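Local coordinates for protein putative chorismate mutase (PDB 2GBB) that catalyses the Claisen rearrangement of chorismate to prephenate, as a secreted, all-helical chorismate mutase, at residues A[8-13]-A[105-110]; A[56-61]-A[151-156]; A[62-67]-A[144-149]. All coordinates share one frame; numbering follows the deposited sequence.

Contact 1 of 3, residues A[8-13]-A[105-110]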
ATOM      1  N   PRO A   8      23.385  -1.622  -8.021  1.00 28.45           N
ATOM      2  CA  PRO A   8      23.516  -2.436  -6.803  1.00 27.53           C
ATOM      3  C   PRO A   8      23.284  -1.627  -5.528  1.00 26.86           C
ATOM      4  O   PRO A   8      22.672  -2.116  -4.556  1.00 27.52           O
ATOM      5  CB  PRO A   8      24.965  -2.937  -6.874  1.00 27.21           C
ATOM      6  CG  PRO A   8      25.289  -3.006  -8.372  1.00 28.06           C
ATOM      7  CD  PRO A   8      24.572  -1.756  -8.900  1.00 28.50           C
ATOM      8  N   LEU A   9      23.731  -0.385  -5.546  1.00 25.73           N
ATOM      9  CA  LEU A   9      23.538   0.539  -4.419  1.00 25.19           C
ATOM     10  C   LEU A   9      22.090   0.961  -4.268  1.00 23.88           C
ATOM     11  O   LEU A   9      21.573   1.002  -3.154  1.00 23.60           O
ATOM     12  CB  LEU A   9      24.471   1.758  -4.551  1.00 25.81           C
ATOM     13  CG  LEU A   9      25.968   1.381  -4.710  1.00 28.41           C
ATOM     14  CD1 LEU A   9      26.815   2.467  -5.371  1.00 31.02           C
ATOM     15  CD2 LEU A   9      26.573   1.011  -3.353  1.00 32.14           C
ATOM     16  N   ILE A  10      21.436   1.258  -5.382  1.00 23.17           N
ATOM     17  CA  ILE A  10      20.036   1.642  -5.363  1.00 24.28           C
ATOM     18  C   ILE A  10      19.176   0.472  -4.862  1.00 25.31           C
ATOM     19  O   ILE A  10      18.303   0.624  -3.985  1.00 24.12           O
ATOM     20  CB  ILE A  10      19.618   2.045  -6.778  1.00 23.83           C
ATOM     21  CG1 ILE A  10      20.307   3.376  -7.176  1.00 23.41           C
ATOM     22  CG2 ILE A  10      18.122   2.072  -6.904  1.00 24.71           C
ATOM     23  CD1 ILE A  10      20.048   3.806  -8.645  1.00 24.90           C
ATOM     24  N   ASN A  11      19.484  -0.721  -5.376  1.00 26.22           N
ATOM     25  CA  ASN A  11      18.875  -1.931  -4.844  1.00 27.81           C
ATOM     26  C   ASN A  11      19.007  -2.141  -3.334  1.00 27.53           C
ATOM     27  O   ASN A  11      18.019  -2.463  -2.673  1.00 29.12           O
ATOM     28  CB  ASN A  11      19.369  -3.167  -5.622  1.00 28.17           C
ATOM     29  CG  ASN A  11      18.698  -4.431  -5.159  1.00 30.66           C
ATOM     30  OD1 ASN A  11      17.542  -4.661  -5.469  1.00 28.57           O
ATOM     31  ND2 ASN A  11      19.407  -5.232  -4.362  1.00 33.20           N
ATOM     32  N   GLU A  12      20.214  -2.003  -2.796  1.00 28.43           N
ATOM     33  CA  GLU A  12      20.453  -2.116  -1.344  1.00 27.72           C
ATOM     34  C   GLU A  12      19.726  -1.041  -0.542  1.00 27.23           C
ATOM     35  O   GLU A  12      19.223  -1.330   0.540  1.00 26.65           O
ATOM     36  CB  GLU A  12      21.959  -2.034  -1.032  0.50 27.97           C
ATOM     37  CG  GLU A  12      22.871  -3.125  -1.673  0.50 28.56           C
ATOM     38  CD  GLU A  12      24.318  -2.638  -1.899  0.50 29.10           C
ATOM     39  OE1 GLU A  12      25.003  -3.097  -2.862  0.50 30.86           O
ATOM     40  OE2 GLU A  12      24.774  -1.781  -1.113  0.50 29.61           O
ATOM     41  N   ARG A  13      19.675   0.196  -1.049  1.00 26.23           N
ATOM     42  CA  ARG A  13      18.860   1.243  -0.388  1.00 25.16           C
ATOM     43  C   ARG A  13      17.393   0.742  -0.203  1.00 23.67           C
ATOM     44  O   ARG A  13      16.821   0.794   0.879  1.00 22.55           O
ATOM     45  CB  ARG A  13      18.902   2.553  -1.183  1.00 24.52           C
ATOM     46  CG  ARG A  13      18.383   3.788  -0.352  1.00 26.01           C
ATOM     47  CD  ARG A  13      18.605   5.149  -1.038  1.00 28.08           C
ATOM     48  NE  ARG A  13      18.160   6.236  -0.163  1.00 33.17           N
ATOM     49  CZ  ARG A  13      16.888   6.608   0.009  1.00 33.93           C
ATOM     50  NH1 ARG A  13      15.913   6.016  -0.678  1.00 32.83           N
ATOM     51  NH2 ARG A  13      16.592   7.584   0.880  1.00 31.29           N
ATOM     52  N   THR A 105      24.298   8.421   0.129  1.00 28.88           N
ATOM     53  CA  THR A 105      25.615   9.021  -0.146  1.00 29.43           C
ATOM     54  C   THR A 105      26.411   8.231  -1.196  1.00 29.58           C
ATOM     55  O   THR A 105      26.965   8.818  -2.113  1.00 30.35           O
ATOM     56  CB  THR A 105      26.507   9.096   1.134  1.00 30.23           C
ATOM     57  OG1 THR A 105      25.750   9.658   2.196  1.00 31.80           O
ATOM     58  CG2 THR A 105      27.772   9.955   0.928  1.00 29.68           C
ATOM     59  N   LYS A 106      26.464   6.910  -1.022  1.00 28.82           N
ATOM     60  CA  LYS A 106      27.236   6.015  -1.883  1.00 29.23           C
ATOM     61  C   LYS A 106      26.722   6.035  -3.314  1.00 29.74           C
ATOM     62  O   LYS A 106      27.500   5.994  -4.275  1.00 30.38           O
ATOM     63  CB  LYS A 106      27.226   4.613  -1.315  1.00 28.54           C
ATOM     64  CG  LYS A 106      28.023   4.508  -0.009  1.00 29.76           C
ATOM     65  CD  LYS A 106      28.379   3.058   0.292  1.00 35.75           C
ATOM     66  CE  LYS A 106      28.841   2.866   1.750  1.00 40.64           C
ATOM     67  NZ  LYS A 106      29.255   1.415   1.925  1.00 44.49           N
ATOM     68  N   ILE A 107      25.413   6.162  -3.453  1.00 28.46           N
ATOM     69  CA  ILE A 107      24.800   6.230  -4.767  1.00 27.55           C
ATOM     70  C   ILE A 107      25.258   7.506  -5.489  1.00 27.24           C
ATOM     71  O   ILE A 107      25.650   7.473  -6.633  1.00 27.60           O
ATOM     72  CB  ILE A 107      23.219   6.146  -4.635  1.00 27.06           C
ATOM     73  CG1 ILE A 107      22.794   4.714  -4.256  1.00 26.25           C
ATOM     74  CG2 ILE A 107      22.534   6.642  -5.910  1.00 24.76           C
ATOM     75  CD1 ILE A 107      21.427   4.612  -3.566  1.00 27.30           C
ATOM     76  N   LEU A 108      25.216   8.631  -4.802  1.00 27.83           N
ATOM     77  CA  LEU A 108      25.631   9.898  -5.386  1.00 28.55           C
ATOM     78  C   LEU A 108      27.143   9.962  -5.700  1.00 28.76           C
ATOM     79  O   LEU A 108      27.538  10.537  -6.709  1.00 27.69           O
ATOM     80  CB  LEU A 108      25.262  11.051  -4.445  1.00 28.37           C
ATOM     81  CG  LEU A 108      23.781  11.321  -4.161  1.00 28.66           C
ATOM     82  CD1 LEU A 108      23.695  12.649  -3.377  1.00 26.31           C
ATOM     83  CD2 LEU A 108      23.016  11.414  -5.415  1.00 25.94           C
ATOM     84  N   GLU A 109      27.952   9.409  -4.810  1.00 28.62           N
ATOM     85  CA  GLU A 109      29.391   9.278  -5.034  1.00 30.90           C
ATOM     86  C   GLU A 109      29.660   8.418  -6.265  1.00 31.05           C
ATOM     87  O   GLU A 109      30.486   8.780  -7.105  1.00 32.38           O
ATOM     88  CB  GLU A 109      30.106   8.658  -3.824  1.00 29.08           C
ATOM     89  CG  GLU A 109      30.074   9.552  -2.624  1.00 33.11           C
ATOM     90  CD  GLU A 109      30.695   8.918  -1.383  1.00 34.94           C
ATOM     91  OE1 GLU A 109      30.516   7.718  -1.107  1.00 34.79           O
ATOM     92  OE2 GLU A 109      31.367   9.643  -0.655  1.00 40.11           O
ATOM     93  N   GLN A 110      28.945   7.302  -6.391  1.00 31.12           N
ATOM     94  CA  GLN A 110      29.140   6.424  -7.524  1.00 30.17           C
ATOM     95  C   GLN A 110      28.721   7.050  -8.857  1.00 30.70           C
ATOM     96  O   GLN A 110      29.405   6.877  -9.897  1.00 30.11           O
ATOM     97  CB  GLN A 110      28.383   5.117  -7.290  1.00 31.02           C
ATOM     98  CG  GLN A 110      28.742   3.986  -8.261  1.00 32.53           C
ATOM     99  CD  GLN A 110      30.243   3.718  -8.348  1.00 36.11           C
ATOM    100  OE1 GLN A 110      30.923   3.615  -7.337  1.00 38.79           O
ATOM    101  NE2 GLN A 110      30.750   3.601  -9.562  1.00 36.05           N
TER

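Contact 2 of 3, residues A[56-61]-A[151-156]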
ATOM      1  N   GLU A  56      20.135  20.573  -8.378  1.00 32.12           N
ATOM      2  CA  GLU A  56      18.787  20.451  -8.943  1.00 32.38           C
ATOM      3  C   GLU A  56      18.606  19.204  -9.885  1.00 32.01           C
ATOM      4  O   GLU A  56      17.529  18.576  -9.904  1.00 30.61           O
ATOM      5  CB  GLU A  56      18.413  21.738  -9.690  0.70 33.00           C
ATOM      6  CG  GLU A  56      16.926  21.953  -9.888  0.70 37.72           C
ATOM      7  CD  GLU A  56      16.320  22.920  -8.876  0.70 45.28           C
ATOM      8  OE1 GLU A  56      16.320  22.595  -7.661  0.70 45.89           O
ATOM      9  OE2 GLU A  56      15.830  24.006  -9.304  0.70 48.54           O
ATOM     10  N   SER A  57      19.670  18.802 -10.609  1.00 30.99           N
ATOM     11  CA  SER A  57      19.627  17.589 -11.486  1.00 30.59           C
ATOM     12  C   SER A  57      19.443  16.252 -10.731  1.00 30.46           C
ATOM     13  O   SER A  57      19.085  15.238 -11.338  1.00 30.81           O
ATOM     14  CB  SER A  57      20.874  17.483 -12.368  1.00 29.79           C
ATOM     15  OG  SER A  57      21.957  16.858 -11.688  1.00 27.09           O
ATOM     16  N   ILE A  58      19.711  16.277  -9.428  1.00 29.13           N
ATOM     17  CA  ILE A  58      19.582  15.143  -8.512  1.00 29.55           C
ATOM     18  C   ILE A  58      18.149  14.888  -7.963  1.00 27.88           C
ATOM     19  O   ILE A  58      17.759  13.746  -7.653  1.00 26.46           O
ATOM     20  CB  ILE A  58      20.592  15.383  -7.355  1.00 30.77           C
ATOM     21  CG1 ILE A  58      21.878  14.646  -7.705  1.00 34.60           C
ATOM     22  CG2 ILE A  58      20.040  15.014  -5.951  1.00 31.87           C
ATOM     23  CD1 ILE A  58      21.656  13.117  -7.853  1.00 41.26           C
ATOM     24  N   LYS A  59      17.367  15.953  -7.872  1.00 25.47           N
ATOM     25  CA  LYS A  59      16.041  15.853  -7.257  1.00 25.38           C
ATOM     26  C   LYS A  59      15.061  14.871  -7.890  1.00 23.93           C
ATOM     27  O   LYS A  59      14.382  14.167  -7.142  1.00 24.26           O
ATOM     28  CB  LYS A  59      15.387  17.232  -7.079  1.00 25.10           C
ATOM     29  CG  LYS A  59      14.012  17.134  -6.442  1.00 23.12           C
ATOM     30  CD  LYS A  59      13.510  18.502  -6.029  1.00 27.54           C
ATOM     31  CE  LYS A  59      12.121  18.352  -5.320  1.00 27.35           C
ATOM     32  NZ  LYS A  59      11.788  19.780  -4.909  1.00 30.93           N
ATOM     33  N   PRO A  60      14.986  14.812  -9.252  1.00 23.64           N
ATOM     34  CA  PRO A  60      14.135  13.823  -9.868  1.00 23.76           C
ATOM     35  C   PRO A  60      14.472  12.390  -9.441  1.00 23.82           C
ATOM     36  O   PRO A  60      13.581  11.611  -9.132  1.00 22.55           O
ATOM     37  CB  PRO A  60      14.360  14.092 -11.376  1.00 24.24           C
ATOM     38  CG  PRO A  60      14.556  15.569 -11.398  1.00 23.24           C
ATOM     39  CD  PRO A  60      15.586  15.660 -10.305  1.00 23.05           C
ATOM     40  N   LEU A  61      15.757  12.078  -9.358  1.00 24.41           N
ATOM     41  CA  LEU A  61      16.227  10.775  -8.881  1.00 24.03           C
ATOM     42  C   LEU A  61      15.824  10.540  -7.432  1.00 22.76           C
ATOM     43  O   LEU A  61      15.371   9.472  -7.096  1.00 21.77           O
ATOM     44  CB  LEU A  61      17.743  10.702  -8.924  1.00 24.65           C
ATOM     45  CG  LEU A  61      18.435   9.362  -9.158  1.00 27.46           C
ATOM     46  CD1 LEU A  61      19.759   9.338  -8.400  1.00 26.01           C
ATOM     47  CD2 LEU A  61      17.593   8.083  -9.009  1.00 28.49           C
ATOM     48  N   ASN A 151      19.481   8.945 -15.336  1.00 31.06           N
ATOM     49  CA  ASN A 151      20.088   9.501 -16.546  1.00 32.95           C
ATOM     50  C   ASN A 151      19.967  11.001 -16.693  1.00 32.99           C
ATOM     51  O   ASN A 151      20.615  11.604 -17.575  1.00 32.74           O
ATOM     52  CB  ASN A 151      19.527   8.783 -17.791  1.00 34.57           C
ATOM     53  CG  ASN A 151      20.144   7.392 -17.969  1.00 37.49           C
ATOM     54  OD1 ASN A 151      21.349   7.221 -17.782  1.00 42.22           O
ATOM     55  ND2 ASN A 151      19.328   6.405 -18.298  1.00 41.59           N
ATOM     56  N   GLN A 152      19.149  11.602 -15.827  1.00 32.61           N
ATOM     57  CA  GLN A 152      18.973  13.066 -15.793  1.00 32.56           C
ATOM     58  C   GLN A 152      20.018  13.723 -14.896  1.00 31.59           C
ATOM     59  O   GLN A 152      20.214  14.939 -14.978  1.00 32.01           O
ATOM     60  CB  GLN A 152      17.553  13.451 -15.323  1.00 32.79           C
ATOM     61  CG  GLN A 152      16.422  13.056 -16.296  1.00 36.27           C
ATOM     62  CD  GLN A 152      16.620  13.633 -17.664  1.00 41.16           C
ATOM     63  OE1 GLN A 152      16.566  12.914 -18.677  1.00 43.88           O
ATOM     64  NE2 GLN A 152      16.876  14.936 -17.721  1.00 39.61           N
ATOM     65  N   VAL A 153      20.708  12.931 -14.069  1.00 29.33           N
ATOM     66  CA  VAL A 153      21.711  13.499 -13.173  1.00 29.02           C
ATOM     67  C   VAL A 153      22.973  13.953 -13.943  1.00 30.20           C
ATOM     68  O   VAL A 153      23.560  13.164 -14.686  1.00 30.02           O
ATOM     69  CB  VAL A 153      22.179  12.486 -12.078  1.00 27.46           C
ATOM     70  CG1 VAL A 153      23.233  13.129 -11.165  1.00 26.83           C
ATOM     71  CG2 VAL A 153      21.003  11.898 -11.285  1.00 26.42           C
ATOM     72  N   LYS A 154      23.424  15.185 -13.707  1.00 30.99           N
ATOM     73  CA  LYS A 154      24.586  15.755 -14.447  1.00 32.13           C
ATOM     74  C   LYS A 154      25.617  16.275 -13.476  1.00 31.72           C
ATOM     75  O   LYS A 154      25.297  16.679 -12.362  1.00 30.88           O
ATOM     76  CB  LYS A 154      24.159  16.937 -15.356  1.00 32.83           C
ATOM     77  CG  LYS A 154      22.870  16.776 -16.208  1.00 35.81           C
ATOM     78  CD  LYS A 154      23.051  15.804 -17.372  1.00 38.47           C
ATOM     79  CE  LYS A 154      21.727  15.563 -18.092  1.00 38.92           C
ATOM     80  NZ  LYS A 154      21.716  14.233 -18.794  1.00 42.67           N
ATOM     81  N   LEU A 155      26.854  16.336 -13.933  1.00 32.72           N
ATOM     82  CA  LEU A 155      27.904  17.093 -13.269  1.00 34.29           C
ATOM     83  C   LEU A 155      27.664  18.598 -13.304  1.00 37.11           C
ATOM     84  O   LEU A 155      26.937  19.101 -14.165  1.00 37.17           O
ATOM     85  CB  LEU A 155      29.234  16.822 -13.958  1.00 34.46           C
ATOM     86  CG  LEU A 155      29.746  15.382 -13.905  1.00 33.24           C
ATOM     87  CD1 LEU A 155      30.737  15.222 -15.077  1.00 33.26           C
ATOM     88  CD2 LEU A 155      30.408  15.055 -12.541  1.00 31.35           C
ATOM     89  N   LYS A 156      28.266  19.293 -12.352  1.00 40.93           N
ATOM     90  CA  LYS A 156      28.374  20.766 -12.322  1.00 45.52           C
ATOM     91  C   LYS A 156      28.887  21.260 -10.987  1.00 47.17           C
ATOM     92  O   LYS A 156      29.532  22.310 -10.891  1.00 49.47           O
ATOM     93  CB  LYS A 156      27.072  21.491 -12.670  1.00 46.56           C
ATOM     94  CG  LYS A 156      27.165  22.385 -13.975  1.00 49.34           C
ATOM     95  CD  LYS A 156      27.811  23.763 -13.727  1.00 51.12           C
ATOM     96  CE  LYS A 156      29.325  23.793 -14.069  1.00 55.24           C
ATOM     97  NZ  LYS A 156      29.682  23.740 -15.559  1.00 54.77           N
ATOM     98  OXT LYS A 156      28.675  20.632  -9.955  1.00 49.04           O
TER

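Contact 3 of 3, residues A[62-67]-A[144-149]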
HETATM    1  N   MSE A  62      15.994  11.539  -6.586  1.00 23.54           N
HETATM    2  CA  MSE A  62      15.521  11.386  -5.207  1.00 23.66           C
HETATM    3  C   MSE A  62      14.017  11.166  -5.184  1.00 22.19           C
HETATM    4  O   MSE A  62      13.567  10.267  -4.540  1.00 23.41           O
HETATM    5  CB  MSE A  62      15.940  12.569  -4.353  1.00 22.76           C
HETATM    6  CG  MSE A  62      17.413  12.787  -4.303  1.00 26.12           C
HETATM    7 SE   MSE A  62      18.476  11.151  -3.965  0.70 34.38          SE
HETATM    8  CE  MSE A  62      17.657  10.592  -2.255  1.00 28.49           C
ATOM      9  N   VAL A  63      13.248  11.983  -5.914  1.00 23.02           N
ATOM     10  CA  VAL A  63      11.787  11.772  -6.078  1.00 21.58           C
ATOM     11  C   VAL A  63      11.459  10.328  -6.533  1.00 22.05           C
ATOM     12  O   VAL A  63      10.608   9.668  -5.941  1.00 20.94           O
ATOM     13  CB  VAL A  63      11.130  12.847  -6.991  1.00 21.67           C
ATOM     14  CG1 VAL A  63       9.690  12.446  -7.421  1.00 22.87           C
ATOM     15  CG2 VAL A  63      11.076  14.232  -6.260  1.00 23.12           C
ATOM     16  N   ALA A  64      12.146   9.838  -7.573  1.00 22.51           N
ATOM     17  CA  ALA A  64      11.929   8.462  -8.093  1.00 22.97           C
ATOM     18  C   ALA A  64      12.253   7.392  -7.044  1.00 23.28           C
ATOM     19  O   ALA A  64      11.520   6.370  -6.879  1.00 22.81           O
ATOM     20  CB  ALA A  64      12.746   8.217  -9.402  1.00 21.93           C
ATOM     21  N   GLN A  65      13.335   7.619  -6.294  1.00 22.79           N
ATOM     22  CA  GLN A  65      13.703   6.635  -5.293  1.00 22.75           C
ATOM     23  C   GLN A  65      12.671   6.606  -4.147  1.00 22.29           C
ATOM     24  O   GLN A  65      12.364   5.535  -3.617  1.00 22.79           O
ATOM     25  CB  GLN A  65      15.097   6.930  -4.717  1.00 22.61           C
ATOM     26  CG  GLN A  65      16.195   6.540  -5.687  1.00 25.23           C
ATOM     27  CD  GLN A  65      17.536   6.680  -5.069  1.00 26.33           C
ATOM     28  OE1 GLN A  65      18.142   5.691  -4.657  1.00 26.96           O
ATOM     29  NE2 GLN A  65      18.021   7.921  -4.975  1.00 22.87           N
ATOM     30  N   ILE A  66      12.205   7.773  -3.740  1.00 21.49           N
ATOM     31  CA  ILE A  66      11.208   7.896  -2.669  1.00 22.36           C
ATOM     32  C   ILE A  66       9.880   7.279  -3.087  1.00 21.84           C
ATOM     33  O   ILE A  66       9.289   6.573  -2.296  1.00 23.16           O
ATOM     34  CB  ILE A  66      11.041   9.373  -2.242  1.00 23.08           C
ATOM     35  CG1 ILE A  66      12.209   9.805  -1.318  1.00 22.30           C
ATOM     36  CG2 ILE A  66       9.629   9.688  -1.659  1.00 25.10           C
ATOM     37  CD1 ILE A  66      12.468  11.290  -1.388  1.00 22.31           C
ATOM     38  N   ASN A  67       9.404   7.540  -4.310  1.00 21.75           N
ATOM     39  CA  ASN A  67       8.261   6.803  -4.882  1.00 22.02           C
ATOM     40  C   ASN A  67       8.375   5.277  -4.859  1.00 23.24           C
ATOM     41  O   ASN A  67       7.425   4.580  -4.462  1.00 23.90           O
ATOM     42  CB  ASN A  67       7.934   7.320  -6.298  1.00 22.95           C
ATOM     43  CG  ASN A  67       7.324   8.712  -6.244  1.00 25.06           C
ATOM     44  OD1 ASN A  67       6.931   9.147  -5.167  1.00 22.63           O
ATOM     45  ND2 ASN A  67       7.281   9.415  -7.359  1.00 24.62           N
ATOM     46  N   GLU A 144      11.839   1.524 -13.631  1.00 29.38           N
ATOM     47  CA  GLU A 144      12.004   2.319 -14.857  1.00 30.87           C
ATOM     48  C   GLU A 144      11.979   3.837 -14.617  1.00 30.23           C
ATOM     49  O   GLU A 144      12.720   4.565 -15.274  1.00 28.47           O
ATOM     50  CB  GLU A 144      10.984   1.916 -15.917  1.00 32.21           C
ATOM     51  CG  GLU A 144      11.190   0.411 -16.327  1.00 36.92           C
ATOM     52  CD  GLU A 144       9.993  -0.175 -17.043  1.00 45.23           C
ATOM     53  OE1 GLU A 144       9.329   0.594 -17.790  1.00 46.61           O
ATOM     54  OE2 GLU A 144       9.719  -1.396 -16.839  1.00 48.27           O
ATOM     55  N   ALA A 145      11.163   4.296 -13.651  1.00 29.58           N
ATOM     56  CA  ALA A 145      11.199   5.690 -13.212  1.00 28.41           C
ATOM     57  C   ALA A 145      12.548   6.056 -12.550  1.00 26.85           C
ATOM     58  O   ALA A 145      13.076   7.172 -12.699  1.00 27.34           O
ATOM     59  CB  ALA A 145       9.957   5.979 -12.248  1.00 28.87           C
ATOM     60  N   ILE A 146      13.145   5.097 -11.873  1.00 25.71           N
ATOM     61  CA  ILE A 146      14.407   5.364 -11.227  1.00 25.04           C
ATOM     62  C   ILE A 146      15.491   5.469 -12.291  1.00 26.17           C
ATOM     63  O   ILE A 146      16.372   6.350 -12.205  1.00 25.41           O
ATOM     64  CB  ILE A 146      14.787   4.278 -10.248  1.00 24.12           C
ATOM     65  CG1 ILE A 146      13.919   4.392  -8.997  1.00 22.26           C
ATOM     66  CG2 ILE A 146      16.297   4.399  -9.890  1.00 22.10           C
ATOM     67  CD1 ILE A 146      14.140   3.287  -8.069  1.00 20.70           C
ATOM     68  N   PHE A 147      15.424   4.575 -13.274  1.00 25.67           N
ATOM     69  CA  PHE A 147      16.398   4.566 -14.386  1.00 27.66           C
ATOM     70  C   PHE A 147      16.299   5.841 -15.188  1.00 27.98           C
ATOM     71  O   PHE A 147      17.286   6.419 -15.561  1.00 27.69           O
ATOM     72  CB  PHE A 147      16.174   3.382 -15.344  1.00 28.25           C
ATOM     73  CG  PHE A 147      17.148   3.360 -16.528  1.00 31.35           C
ATOM     74  CD1 PHE A 147      18.493   3.075 -16.332  1.00 30.13           C
ATOM     75  CD2 PHE A 147      16.701   3.659 -17.820  1.00 33.97           C
ATOM     76  CE1 PHE A 147      19.405   3.070 -17.407  1.00 35.01           C
ATOM     77  CE2 PHE A 147      17.595   3.646 -18.921  1.00 35.23           C
ATOM     78  CZ  PHE A 147      18.939   3.350 -18.725  1.00 33.59           C
ATOM     79  N   SER A 148      15.091   6.284 -15.497  1.00 29.62           N
ATOM     80  CA  SER A 148      15.051   7.420 -16.352  1.00 31.18           C
ATOM     81  C   SER A 148      15.557   8.688 -15.643  1.00 30.95           C
ATOM     82  O   SER A 148      16.194   9.540 -16.282  1.00 31.86           O
ATOM     83  CB  SER A 148      13.689   7.562 -17.013  1.00 32.23           C
ATOM     84  OG  SER A 148      12.715   7.919 -16.065  1.00 37.48           O
ATOM     85  N   THR A 149      15.322   8.817 -14.331  1.00 29.75           N
ATOM     86  CA  THR A 149      15.808  10.017 -13.598  1.00 29.09           C
ATOM     87  C   THR A 149      17.316   9.958 -13.343  1.00 29.32           C
ATOM     88  O   THR A 149      18.019  10.976 -13.273  1.00 29.67           O
ATOM     89  CB  THR A 149      15.061  10.199 -12.244  1.00 28.45           C
ATOM     90  OG1 THR A 149      15.079   8.956 -11.559  1.00 26.96           O
ATOM     91  CG2 THR A 149      13.592  10.535 -12.463  1.00 26.41           C
TER

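Contact 1 of 3, residues A[8-13]-A[105-110]
I107 presses its CG1 branch against the root of L9, where L9 CB lies 3.4 Å from I107 CG1, tighter than usual van der Waals packing. I107 has CG1 anti to its carbonyl carbon (chi1 -72°), and the extended chi2 (157°) then carries CD1 over the backbone of segment 8-13, where I107 CD1 ends 3.7 Å from I10 CA. The same methyl meets the stem of R13, R13 CD being 3.8 Å from I107 CD1. L9 reaches the other way: L9 CD1 sits 3.6 Å from Q110 CB, the two side chains crossing at about a right angle. Leucine and isoleucine suit the seam because their branched carbons can fill it, and no hydrogen bond links the two segments. In the next shell Q110 NE2 is hydrogen-bonded to E114, while Q65 packs on I10, R13 and I107. R13, its CG anti to the backbone N and its chain extended to NE, projects past I107 and hydrogen-bonds through NH1 to a citrate probably from the crystallisation liquor. The short segments run nearly antiparallel, at 166° with axes 9.2 Å apart. This is helix-bundle packing at the wall of a chorismate mutase pocket, where R13 is a likely substrate-binding residue.

Contact 2 of 3, residues A[56-61]-A[151-156]
The first turns of helix 55-82 lie against the C-terminal tail, with the CA atoms of S57 and V153 4.9 Å apart. In this all-helical chorismate mutase bundle, residues 151-156 follow helix 140-150 without forming a regular helix or strand, and V153 turns the chain into an extended path (psi 130°). The helix is irregular here: P60 has no N-H to offer, L61 N makes no bond to the preceding turn, and the bond from K59 N to E56 O is weak. S57 O, which L61 N would bond in a regular helix, lies 3.6 Å from V153 CA in a close backbone approach. S57 ties the tail to the helix. Its hydroxyl, held between the backbone N and the carbonyl carbon, receives the K154 N-H; K154 N lies 3.0 Å from S57 OG and the bond is almost straight, at 177°. The same OG is hydrogen-bonded to N54 O, so a small hydroxyl joins the tail to the loop before the helix, and backbone bonds of K154 with N54 and of K156 with G52 continue that attachment. On the inner side V153 supplies both methyls. I58 lies alongside it, pointing the same way, and I58 CD1 is 3.7 Å from V153 CG1 and as close to CG2. L61 crosses obliquely, bringing L61 CD1 within 4.1 Å of V153 CG2. A beta-branched valine suits this spot, since its two methyls sit close to the backbone and meet I58 and L61 at short range; I111 of helix 93-117 packs on V153 and on L61. The exposed lysine folds back outside this apolar patch: K154 NZ donates to N151 O at 3.1 Å, in the plane of that carbonyl.

Contact 3 of 3, residues A[62-67]-A[144-149]
A145 O is the best-held polar atom, with three groups of its own helix around it: one settled bond from T149 N at 3.2 Å, a shared hydroxyl, T149 OG1, at 2.9 Å, and a weak, unsettled approach by S148 OG. T149 OG1 is also 3.0 Å from I146 O and has a single proton for the two carbonyls. Its position between the backbone N and the carbonyl carbon (chi1 49°) folds OG1 back onto the preceding turn, so threonine can settle its polar atom locally and still face a neighbouring helix. Onto this patch A64 sets its one methyl: A64 CB is 3.3 Å from T149 OG1 and 3.5 Å from A145 O. The smallness of alanine lets the helices come close, with the short-segment axes 8.5 Å apart at 168°. Beside the methyl, I146 lays its CG1 branch along the A64 backbone, where I146 CG1 is 3.8 Å from A64 O. No hydrogen bond crosses the interface. I146 also packs on I10 and L14 of helix 7-14, and Q65 touches I10 and R13, so the buried flank faces that helix. The result is close antiparallel helix packing through alanine, in the helical core of a chorismate mutase.

In the fold
Contacts 2 and 3 are consecutive steps along helix 55-82, their centres 11 Å apart. T149 joins them: its OG1 lies 3.4 Å from L61 CA. Contact 1 brings in helices 7-14 and 93-117, and its centre is 13 Å from that of contact 3 and 14 Å from that of contact 2. Q65 bridges contacts 1 and 3, with Q65 OE1 3.6 Å from I107 CD1, while L108 CD2 touches I58 CD1 of contact 2 at 3.3 Å. Contact 1 is nearest the pocket: the R13 side chain is about 3 Å from the citrate, which probably comes from the crystallisation liquor but may mark the pocket, and about 5 Å from the side chain of A69, another likely substrate-binding residue.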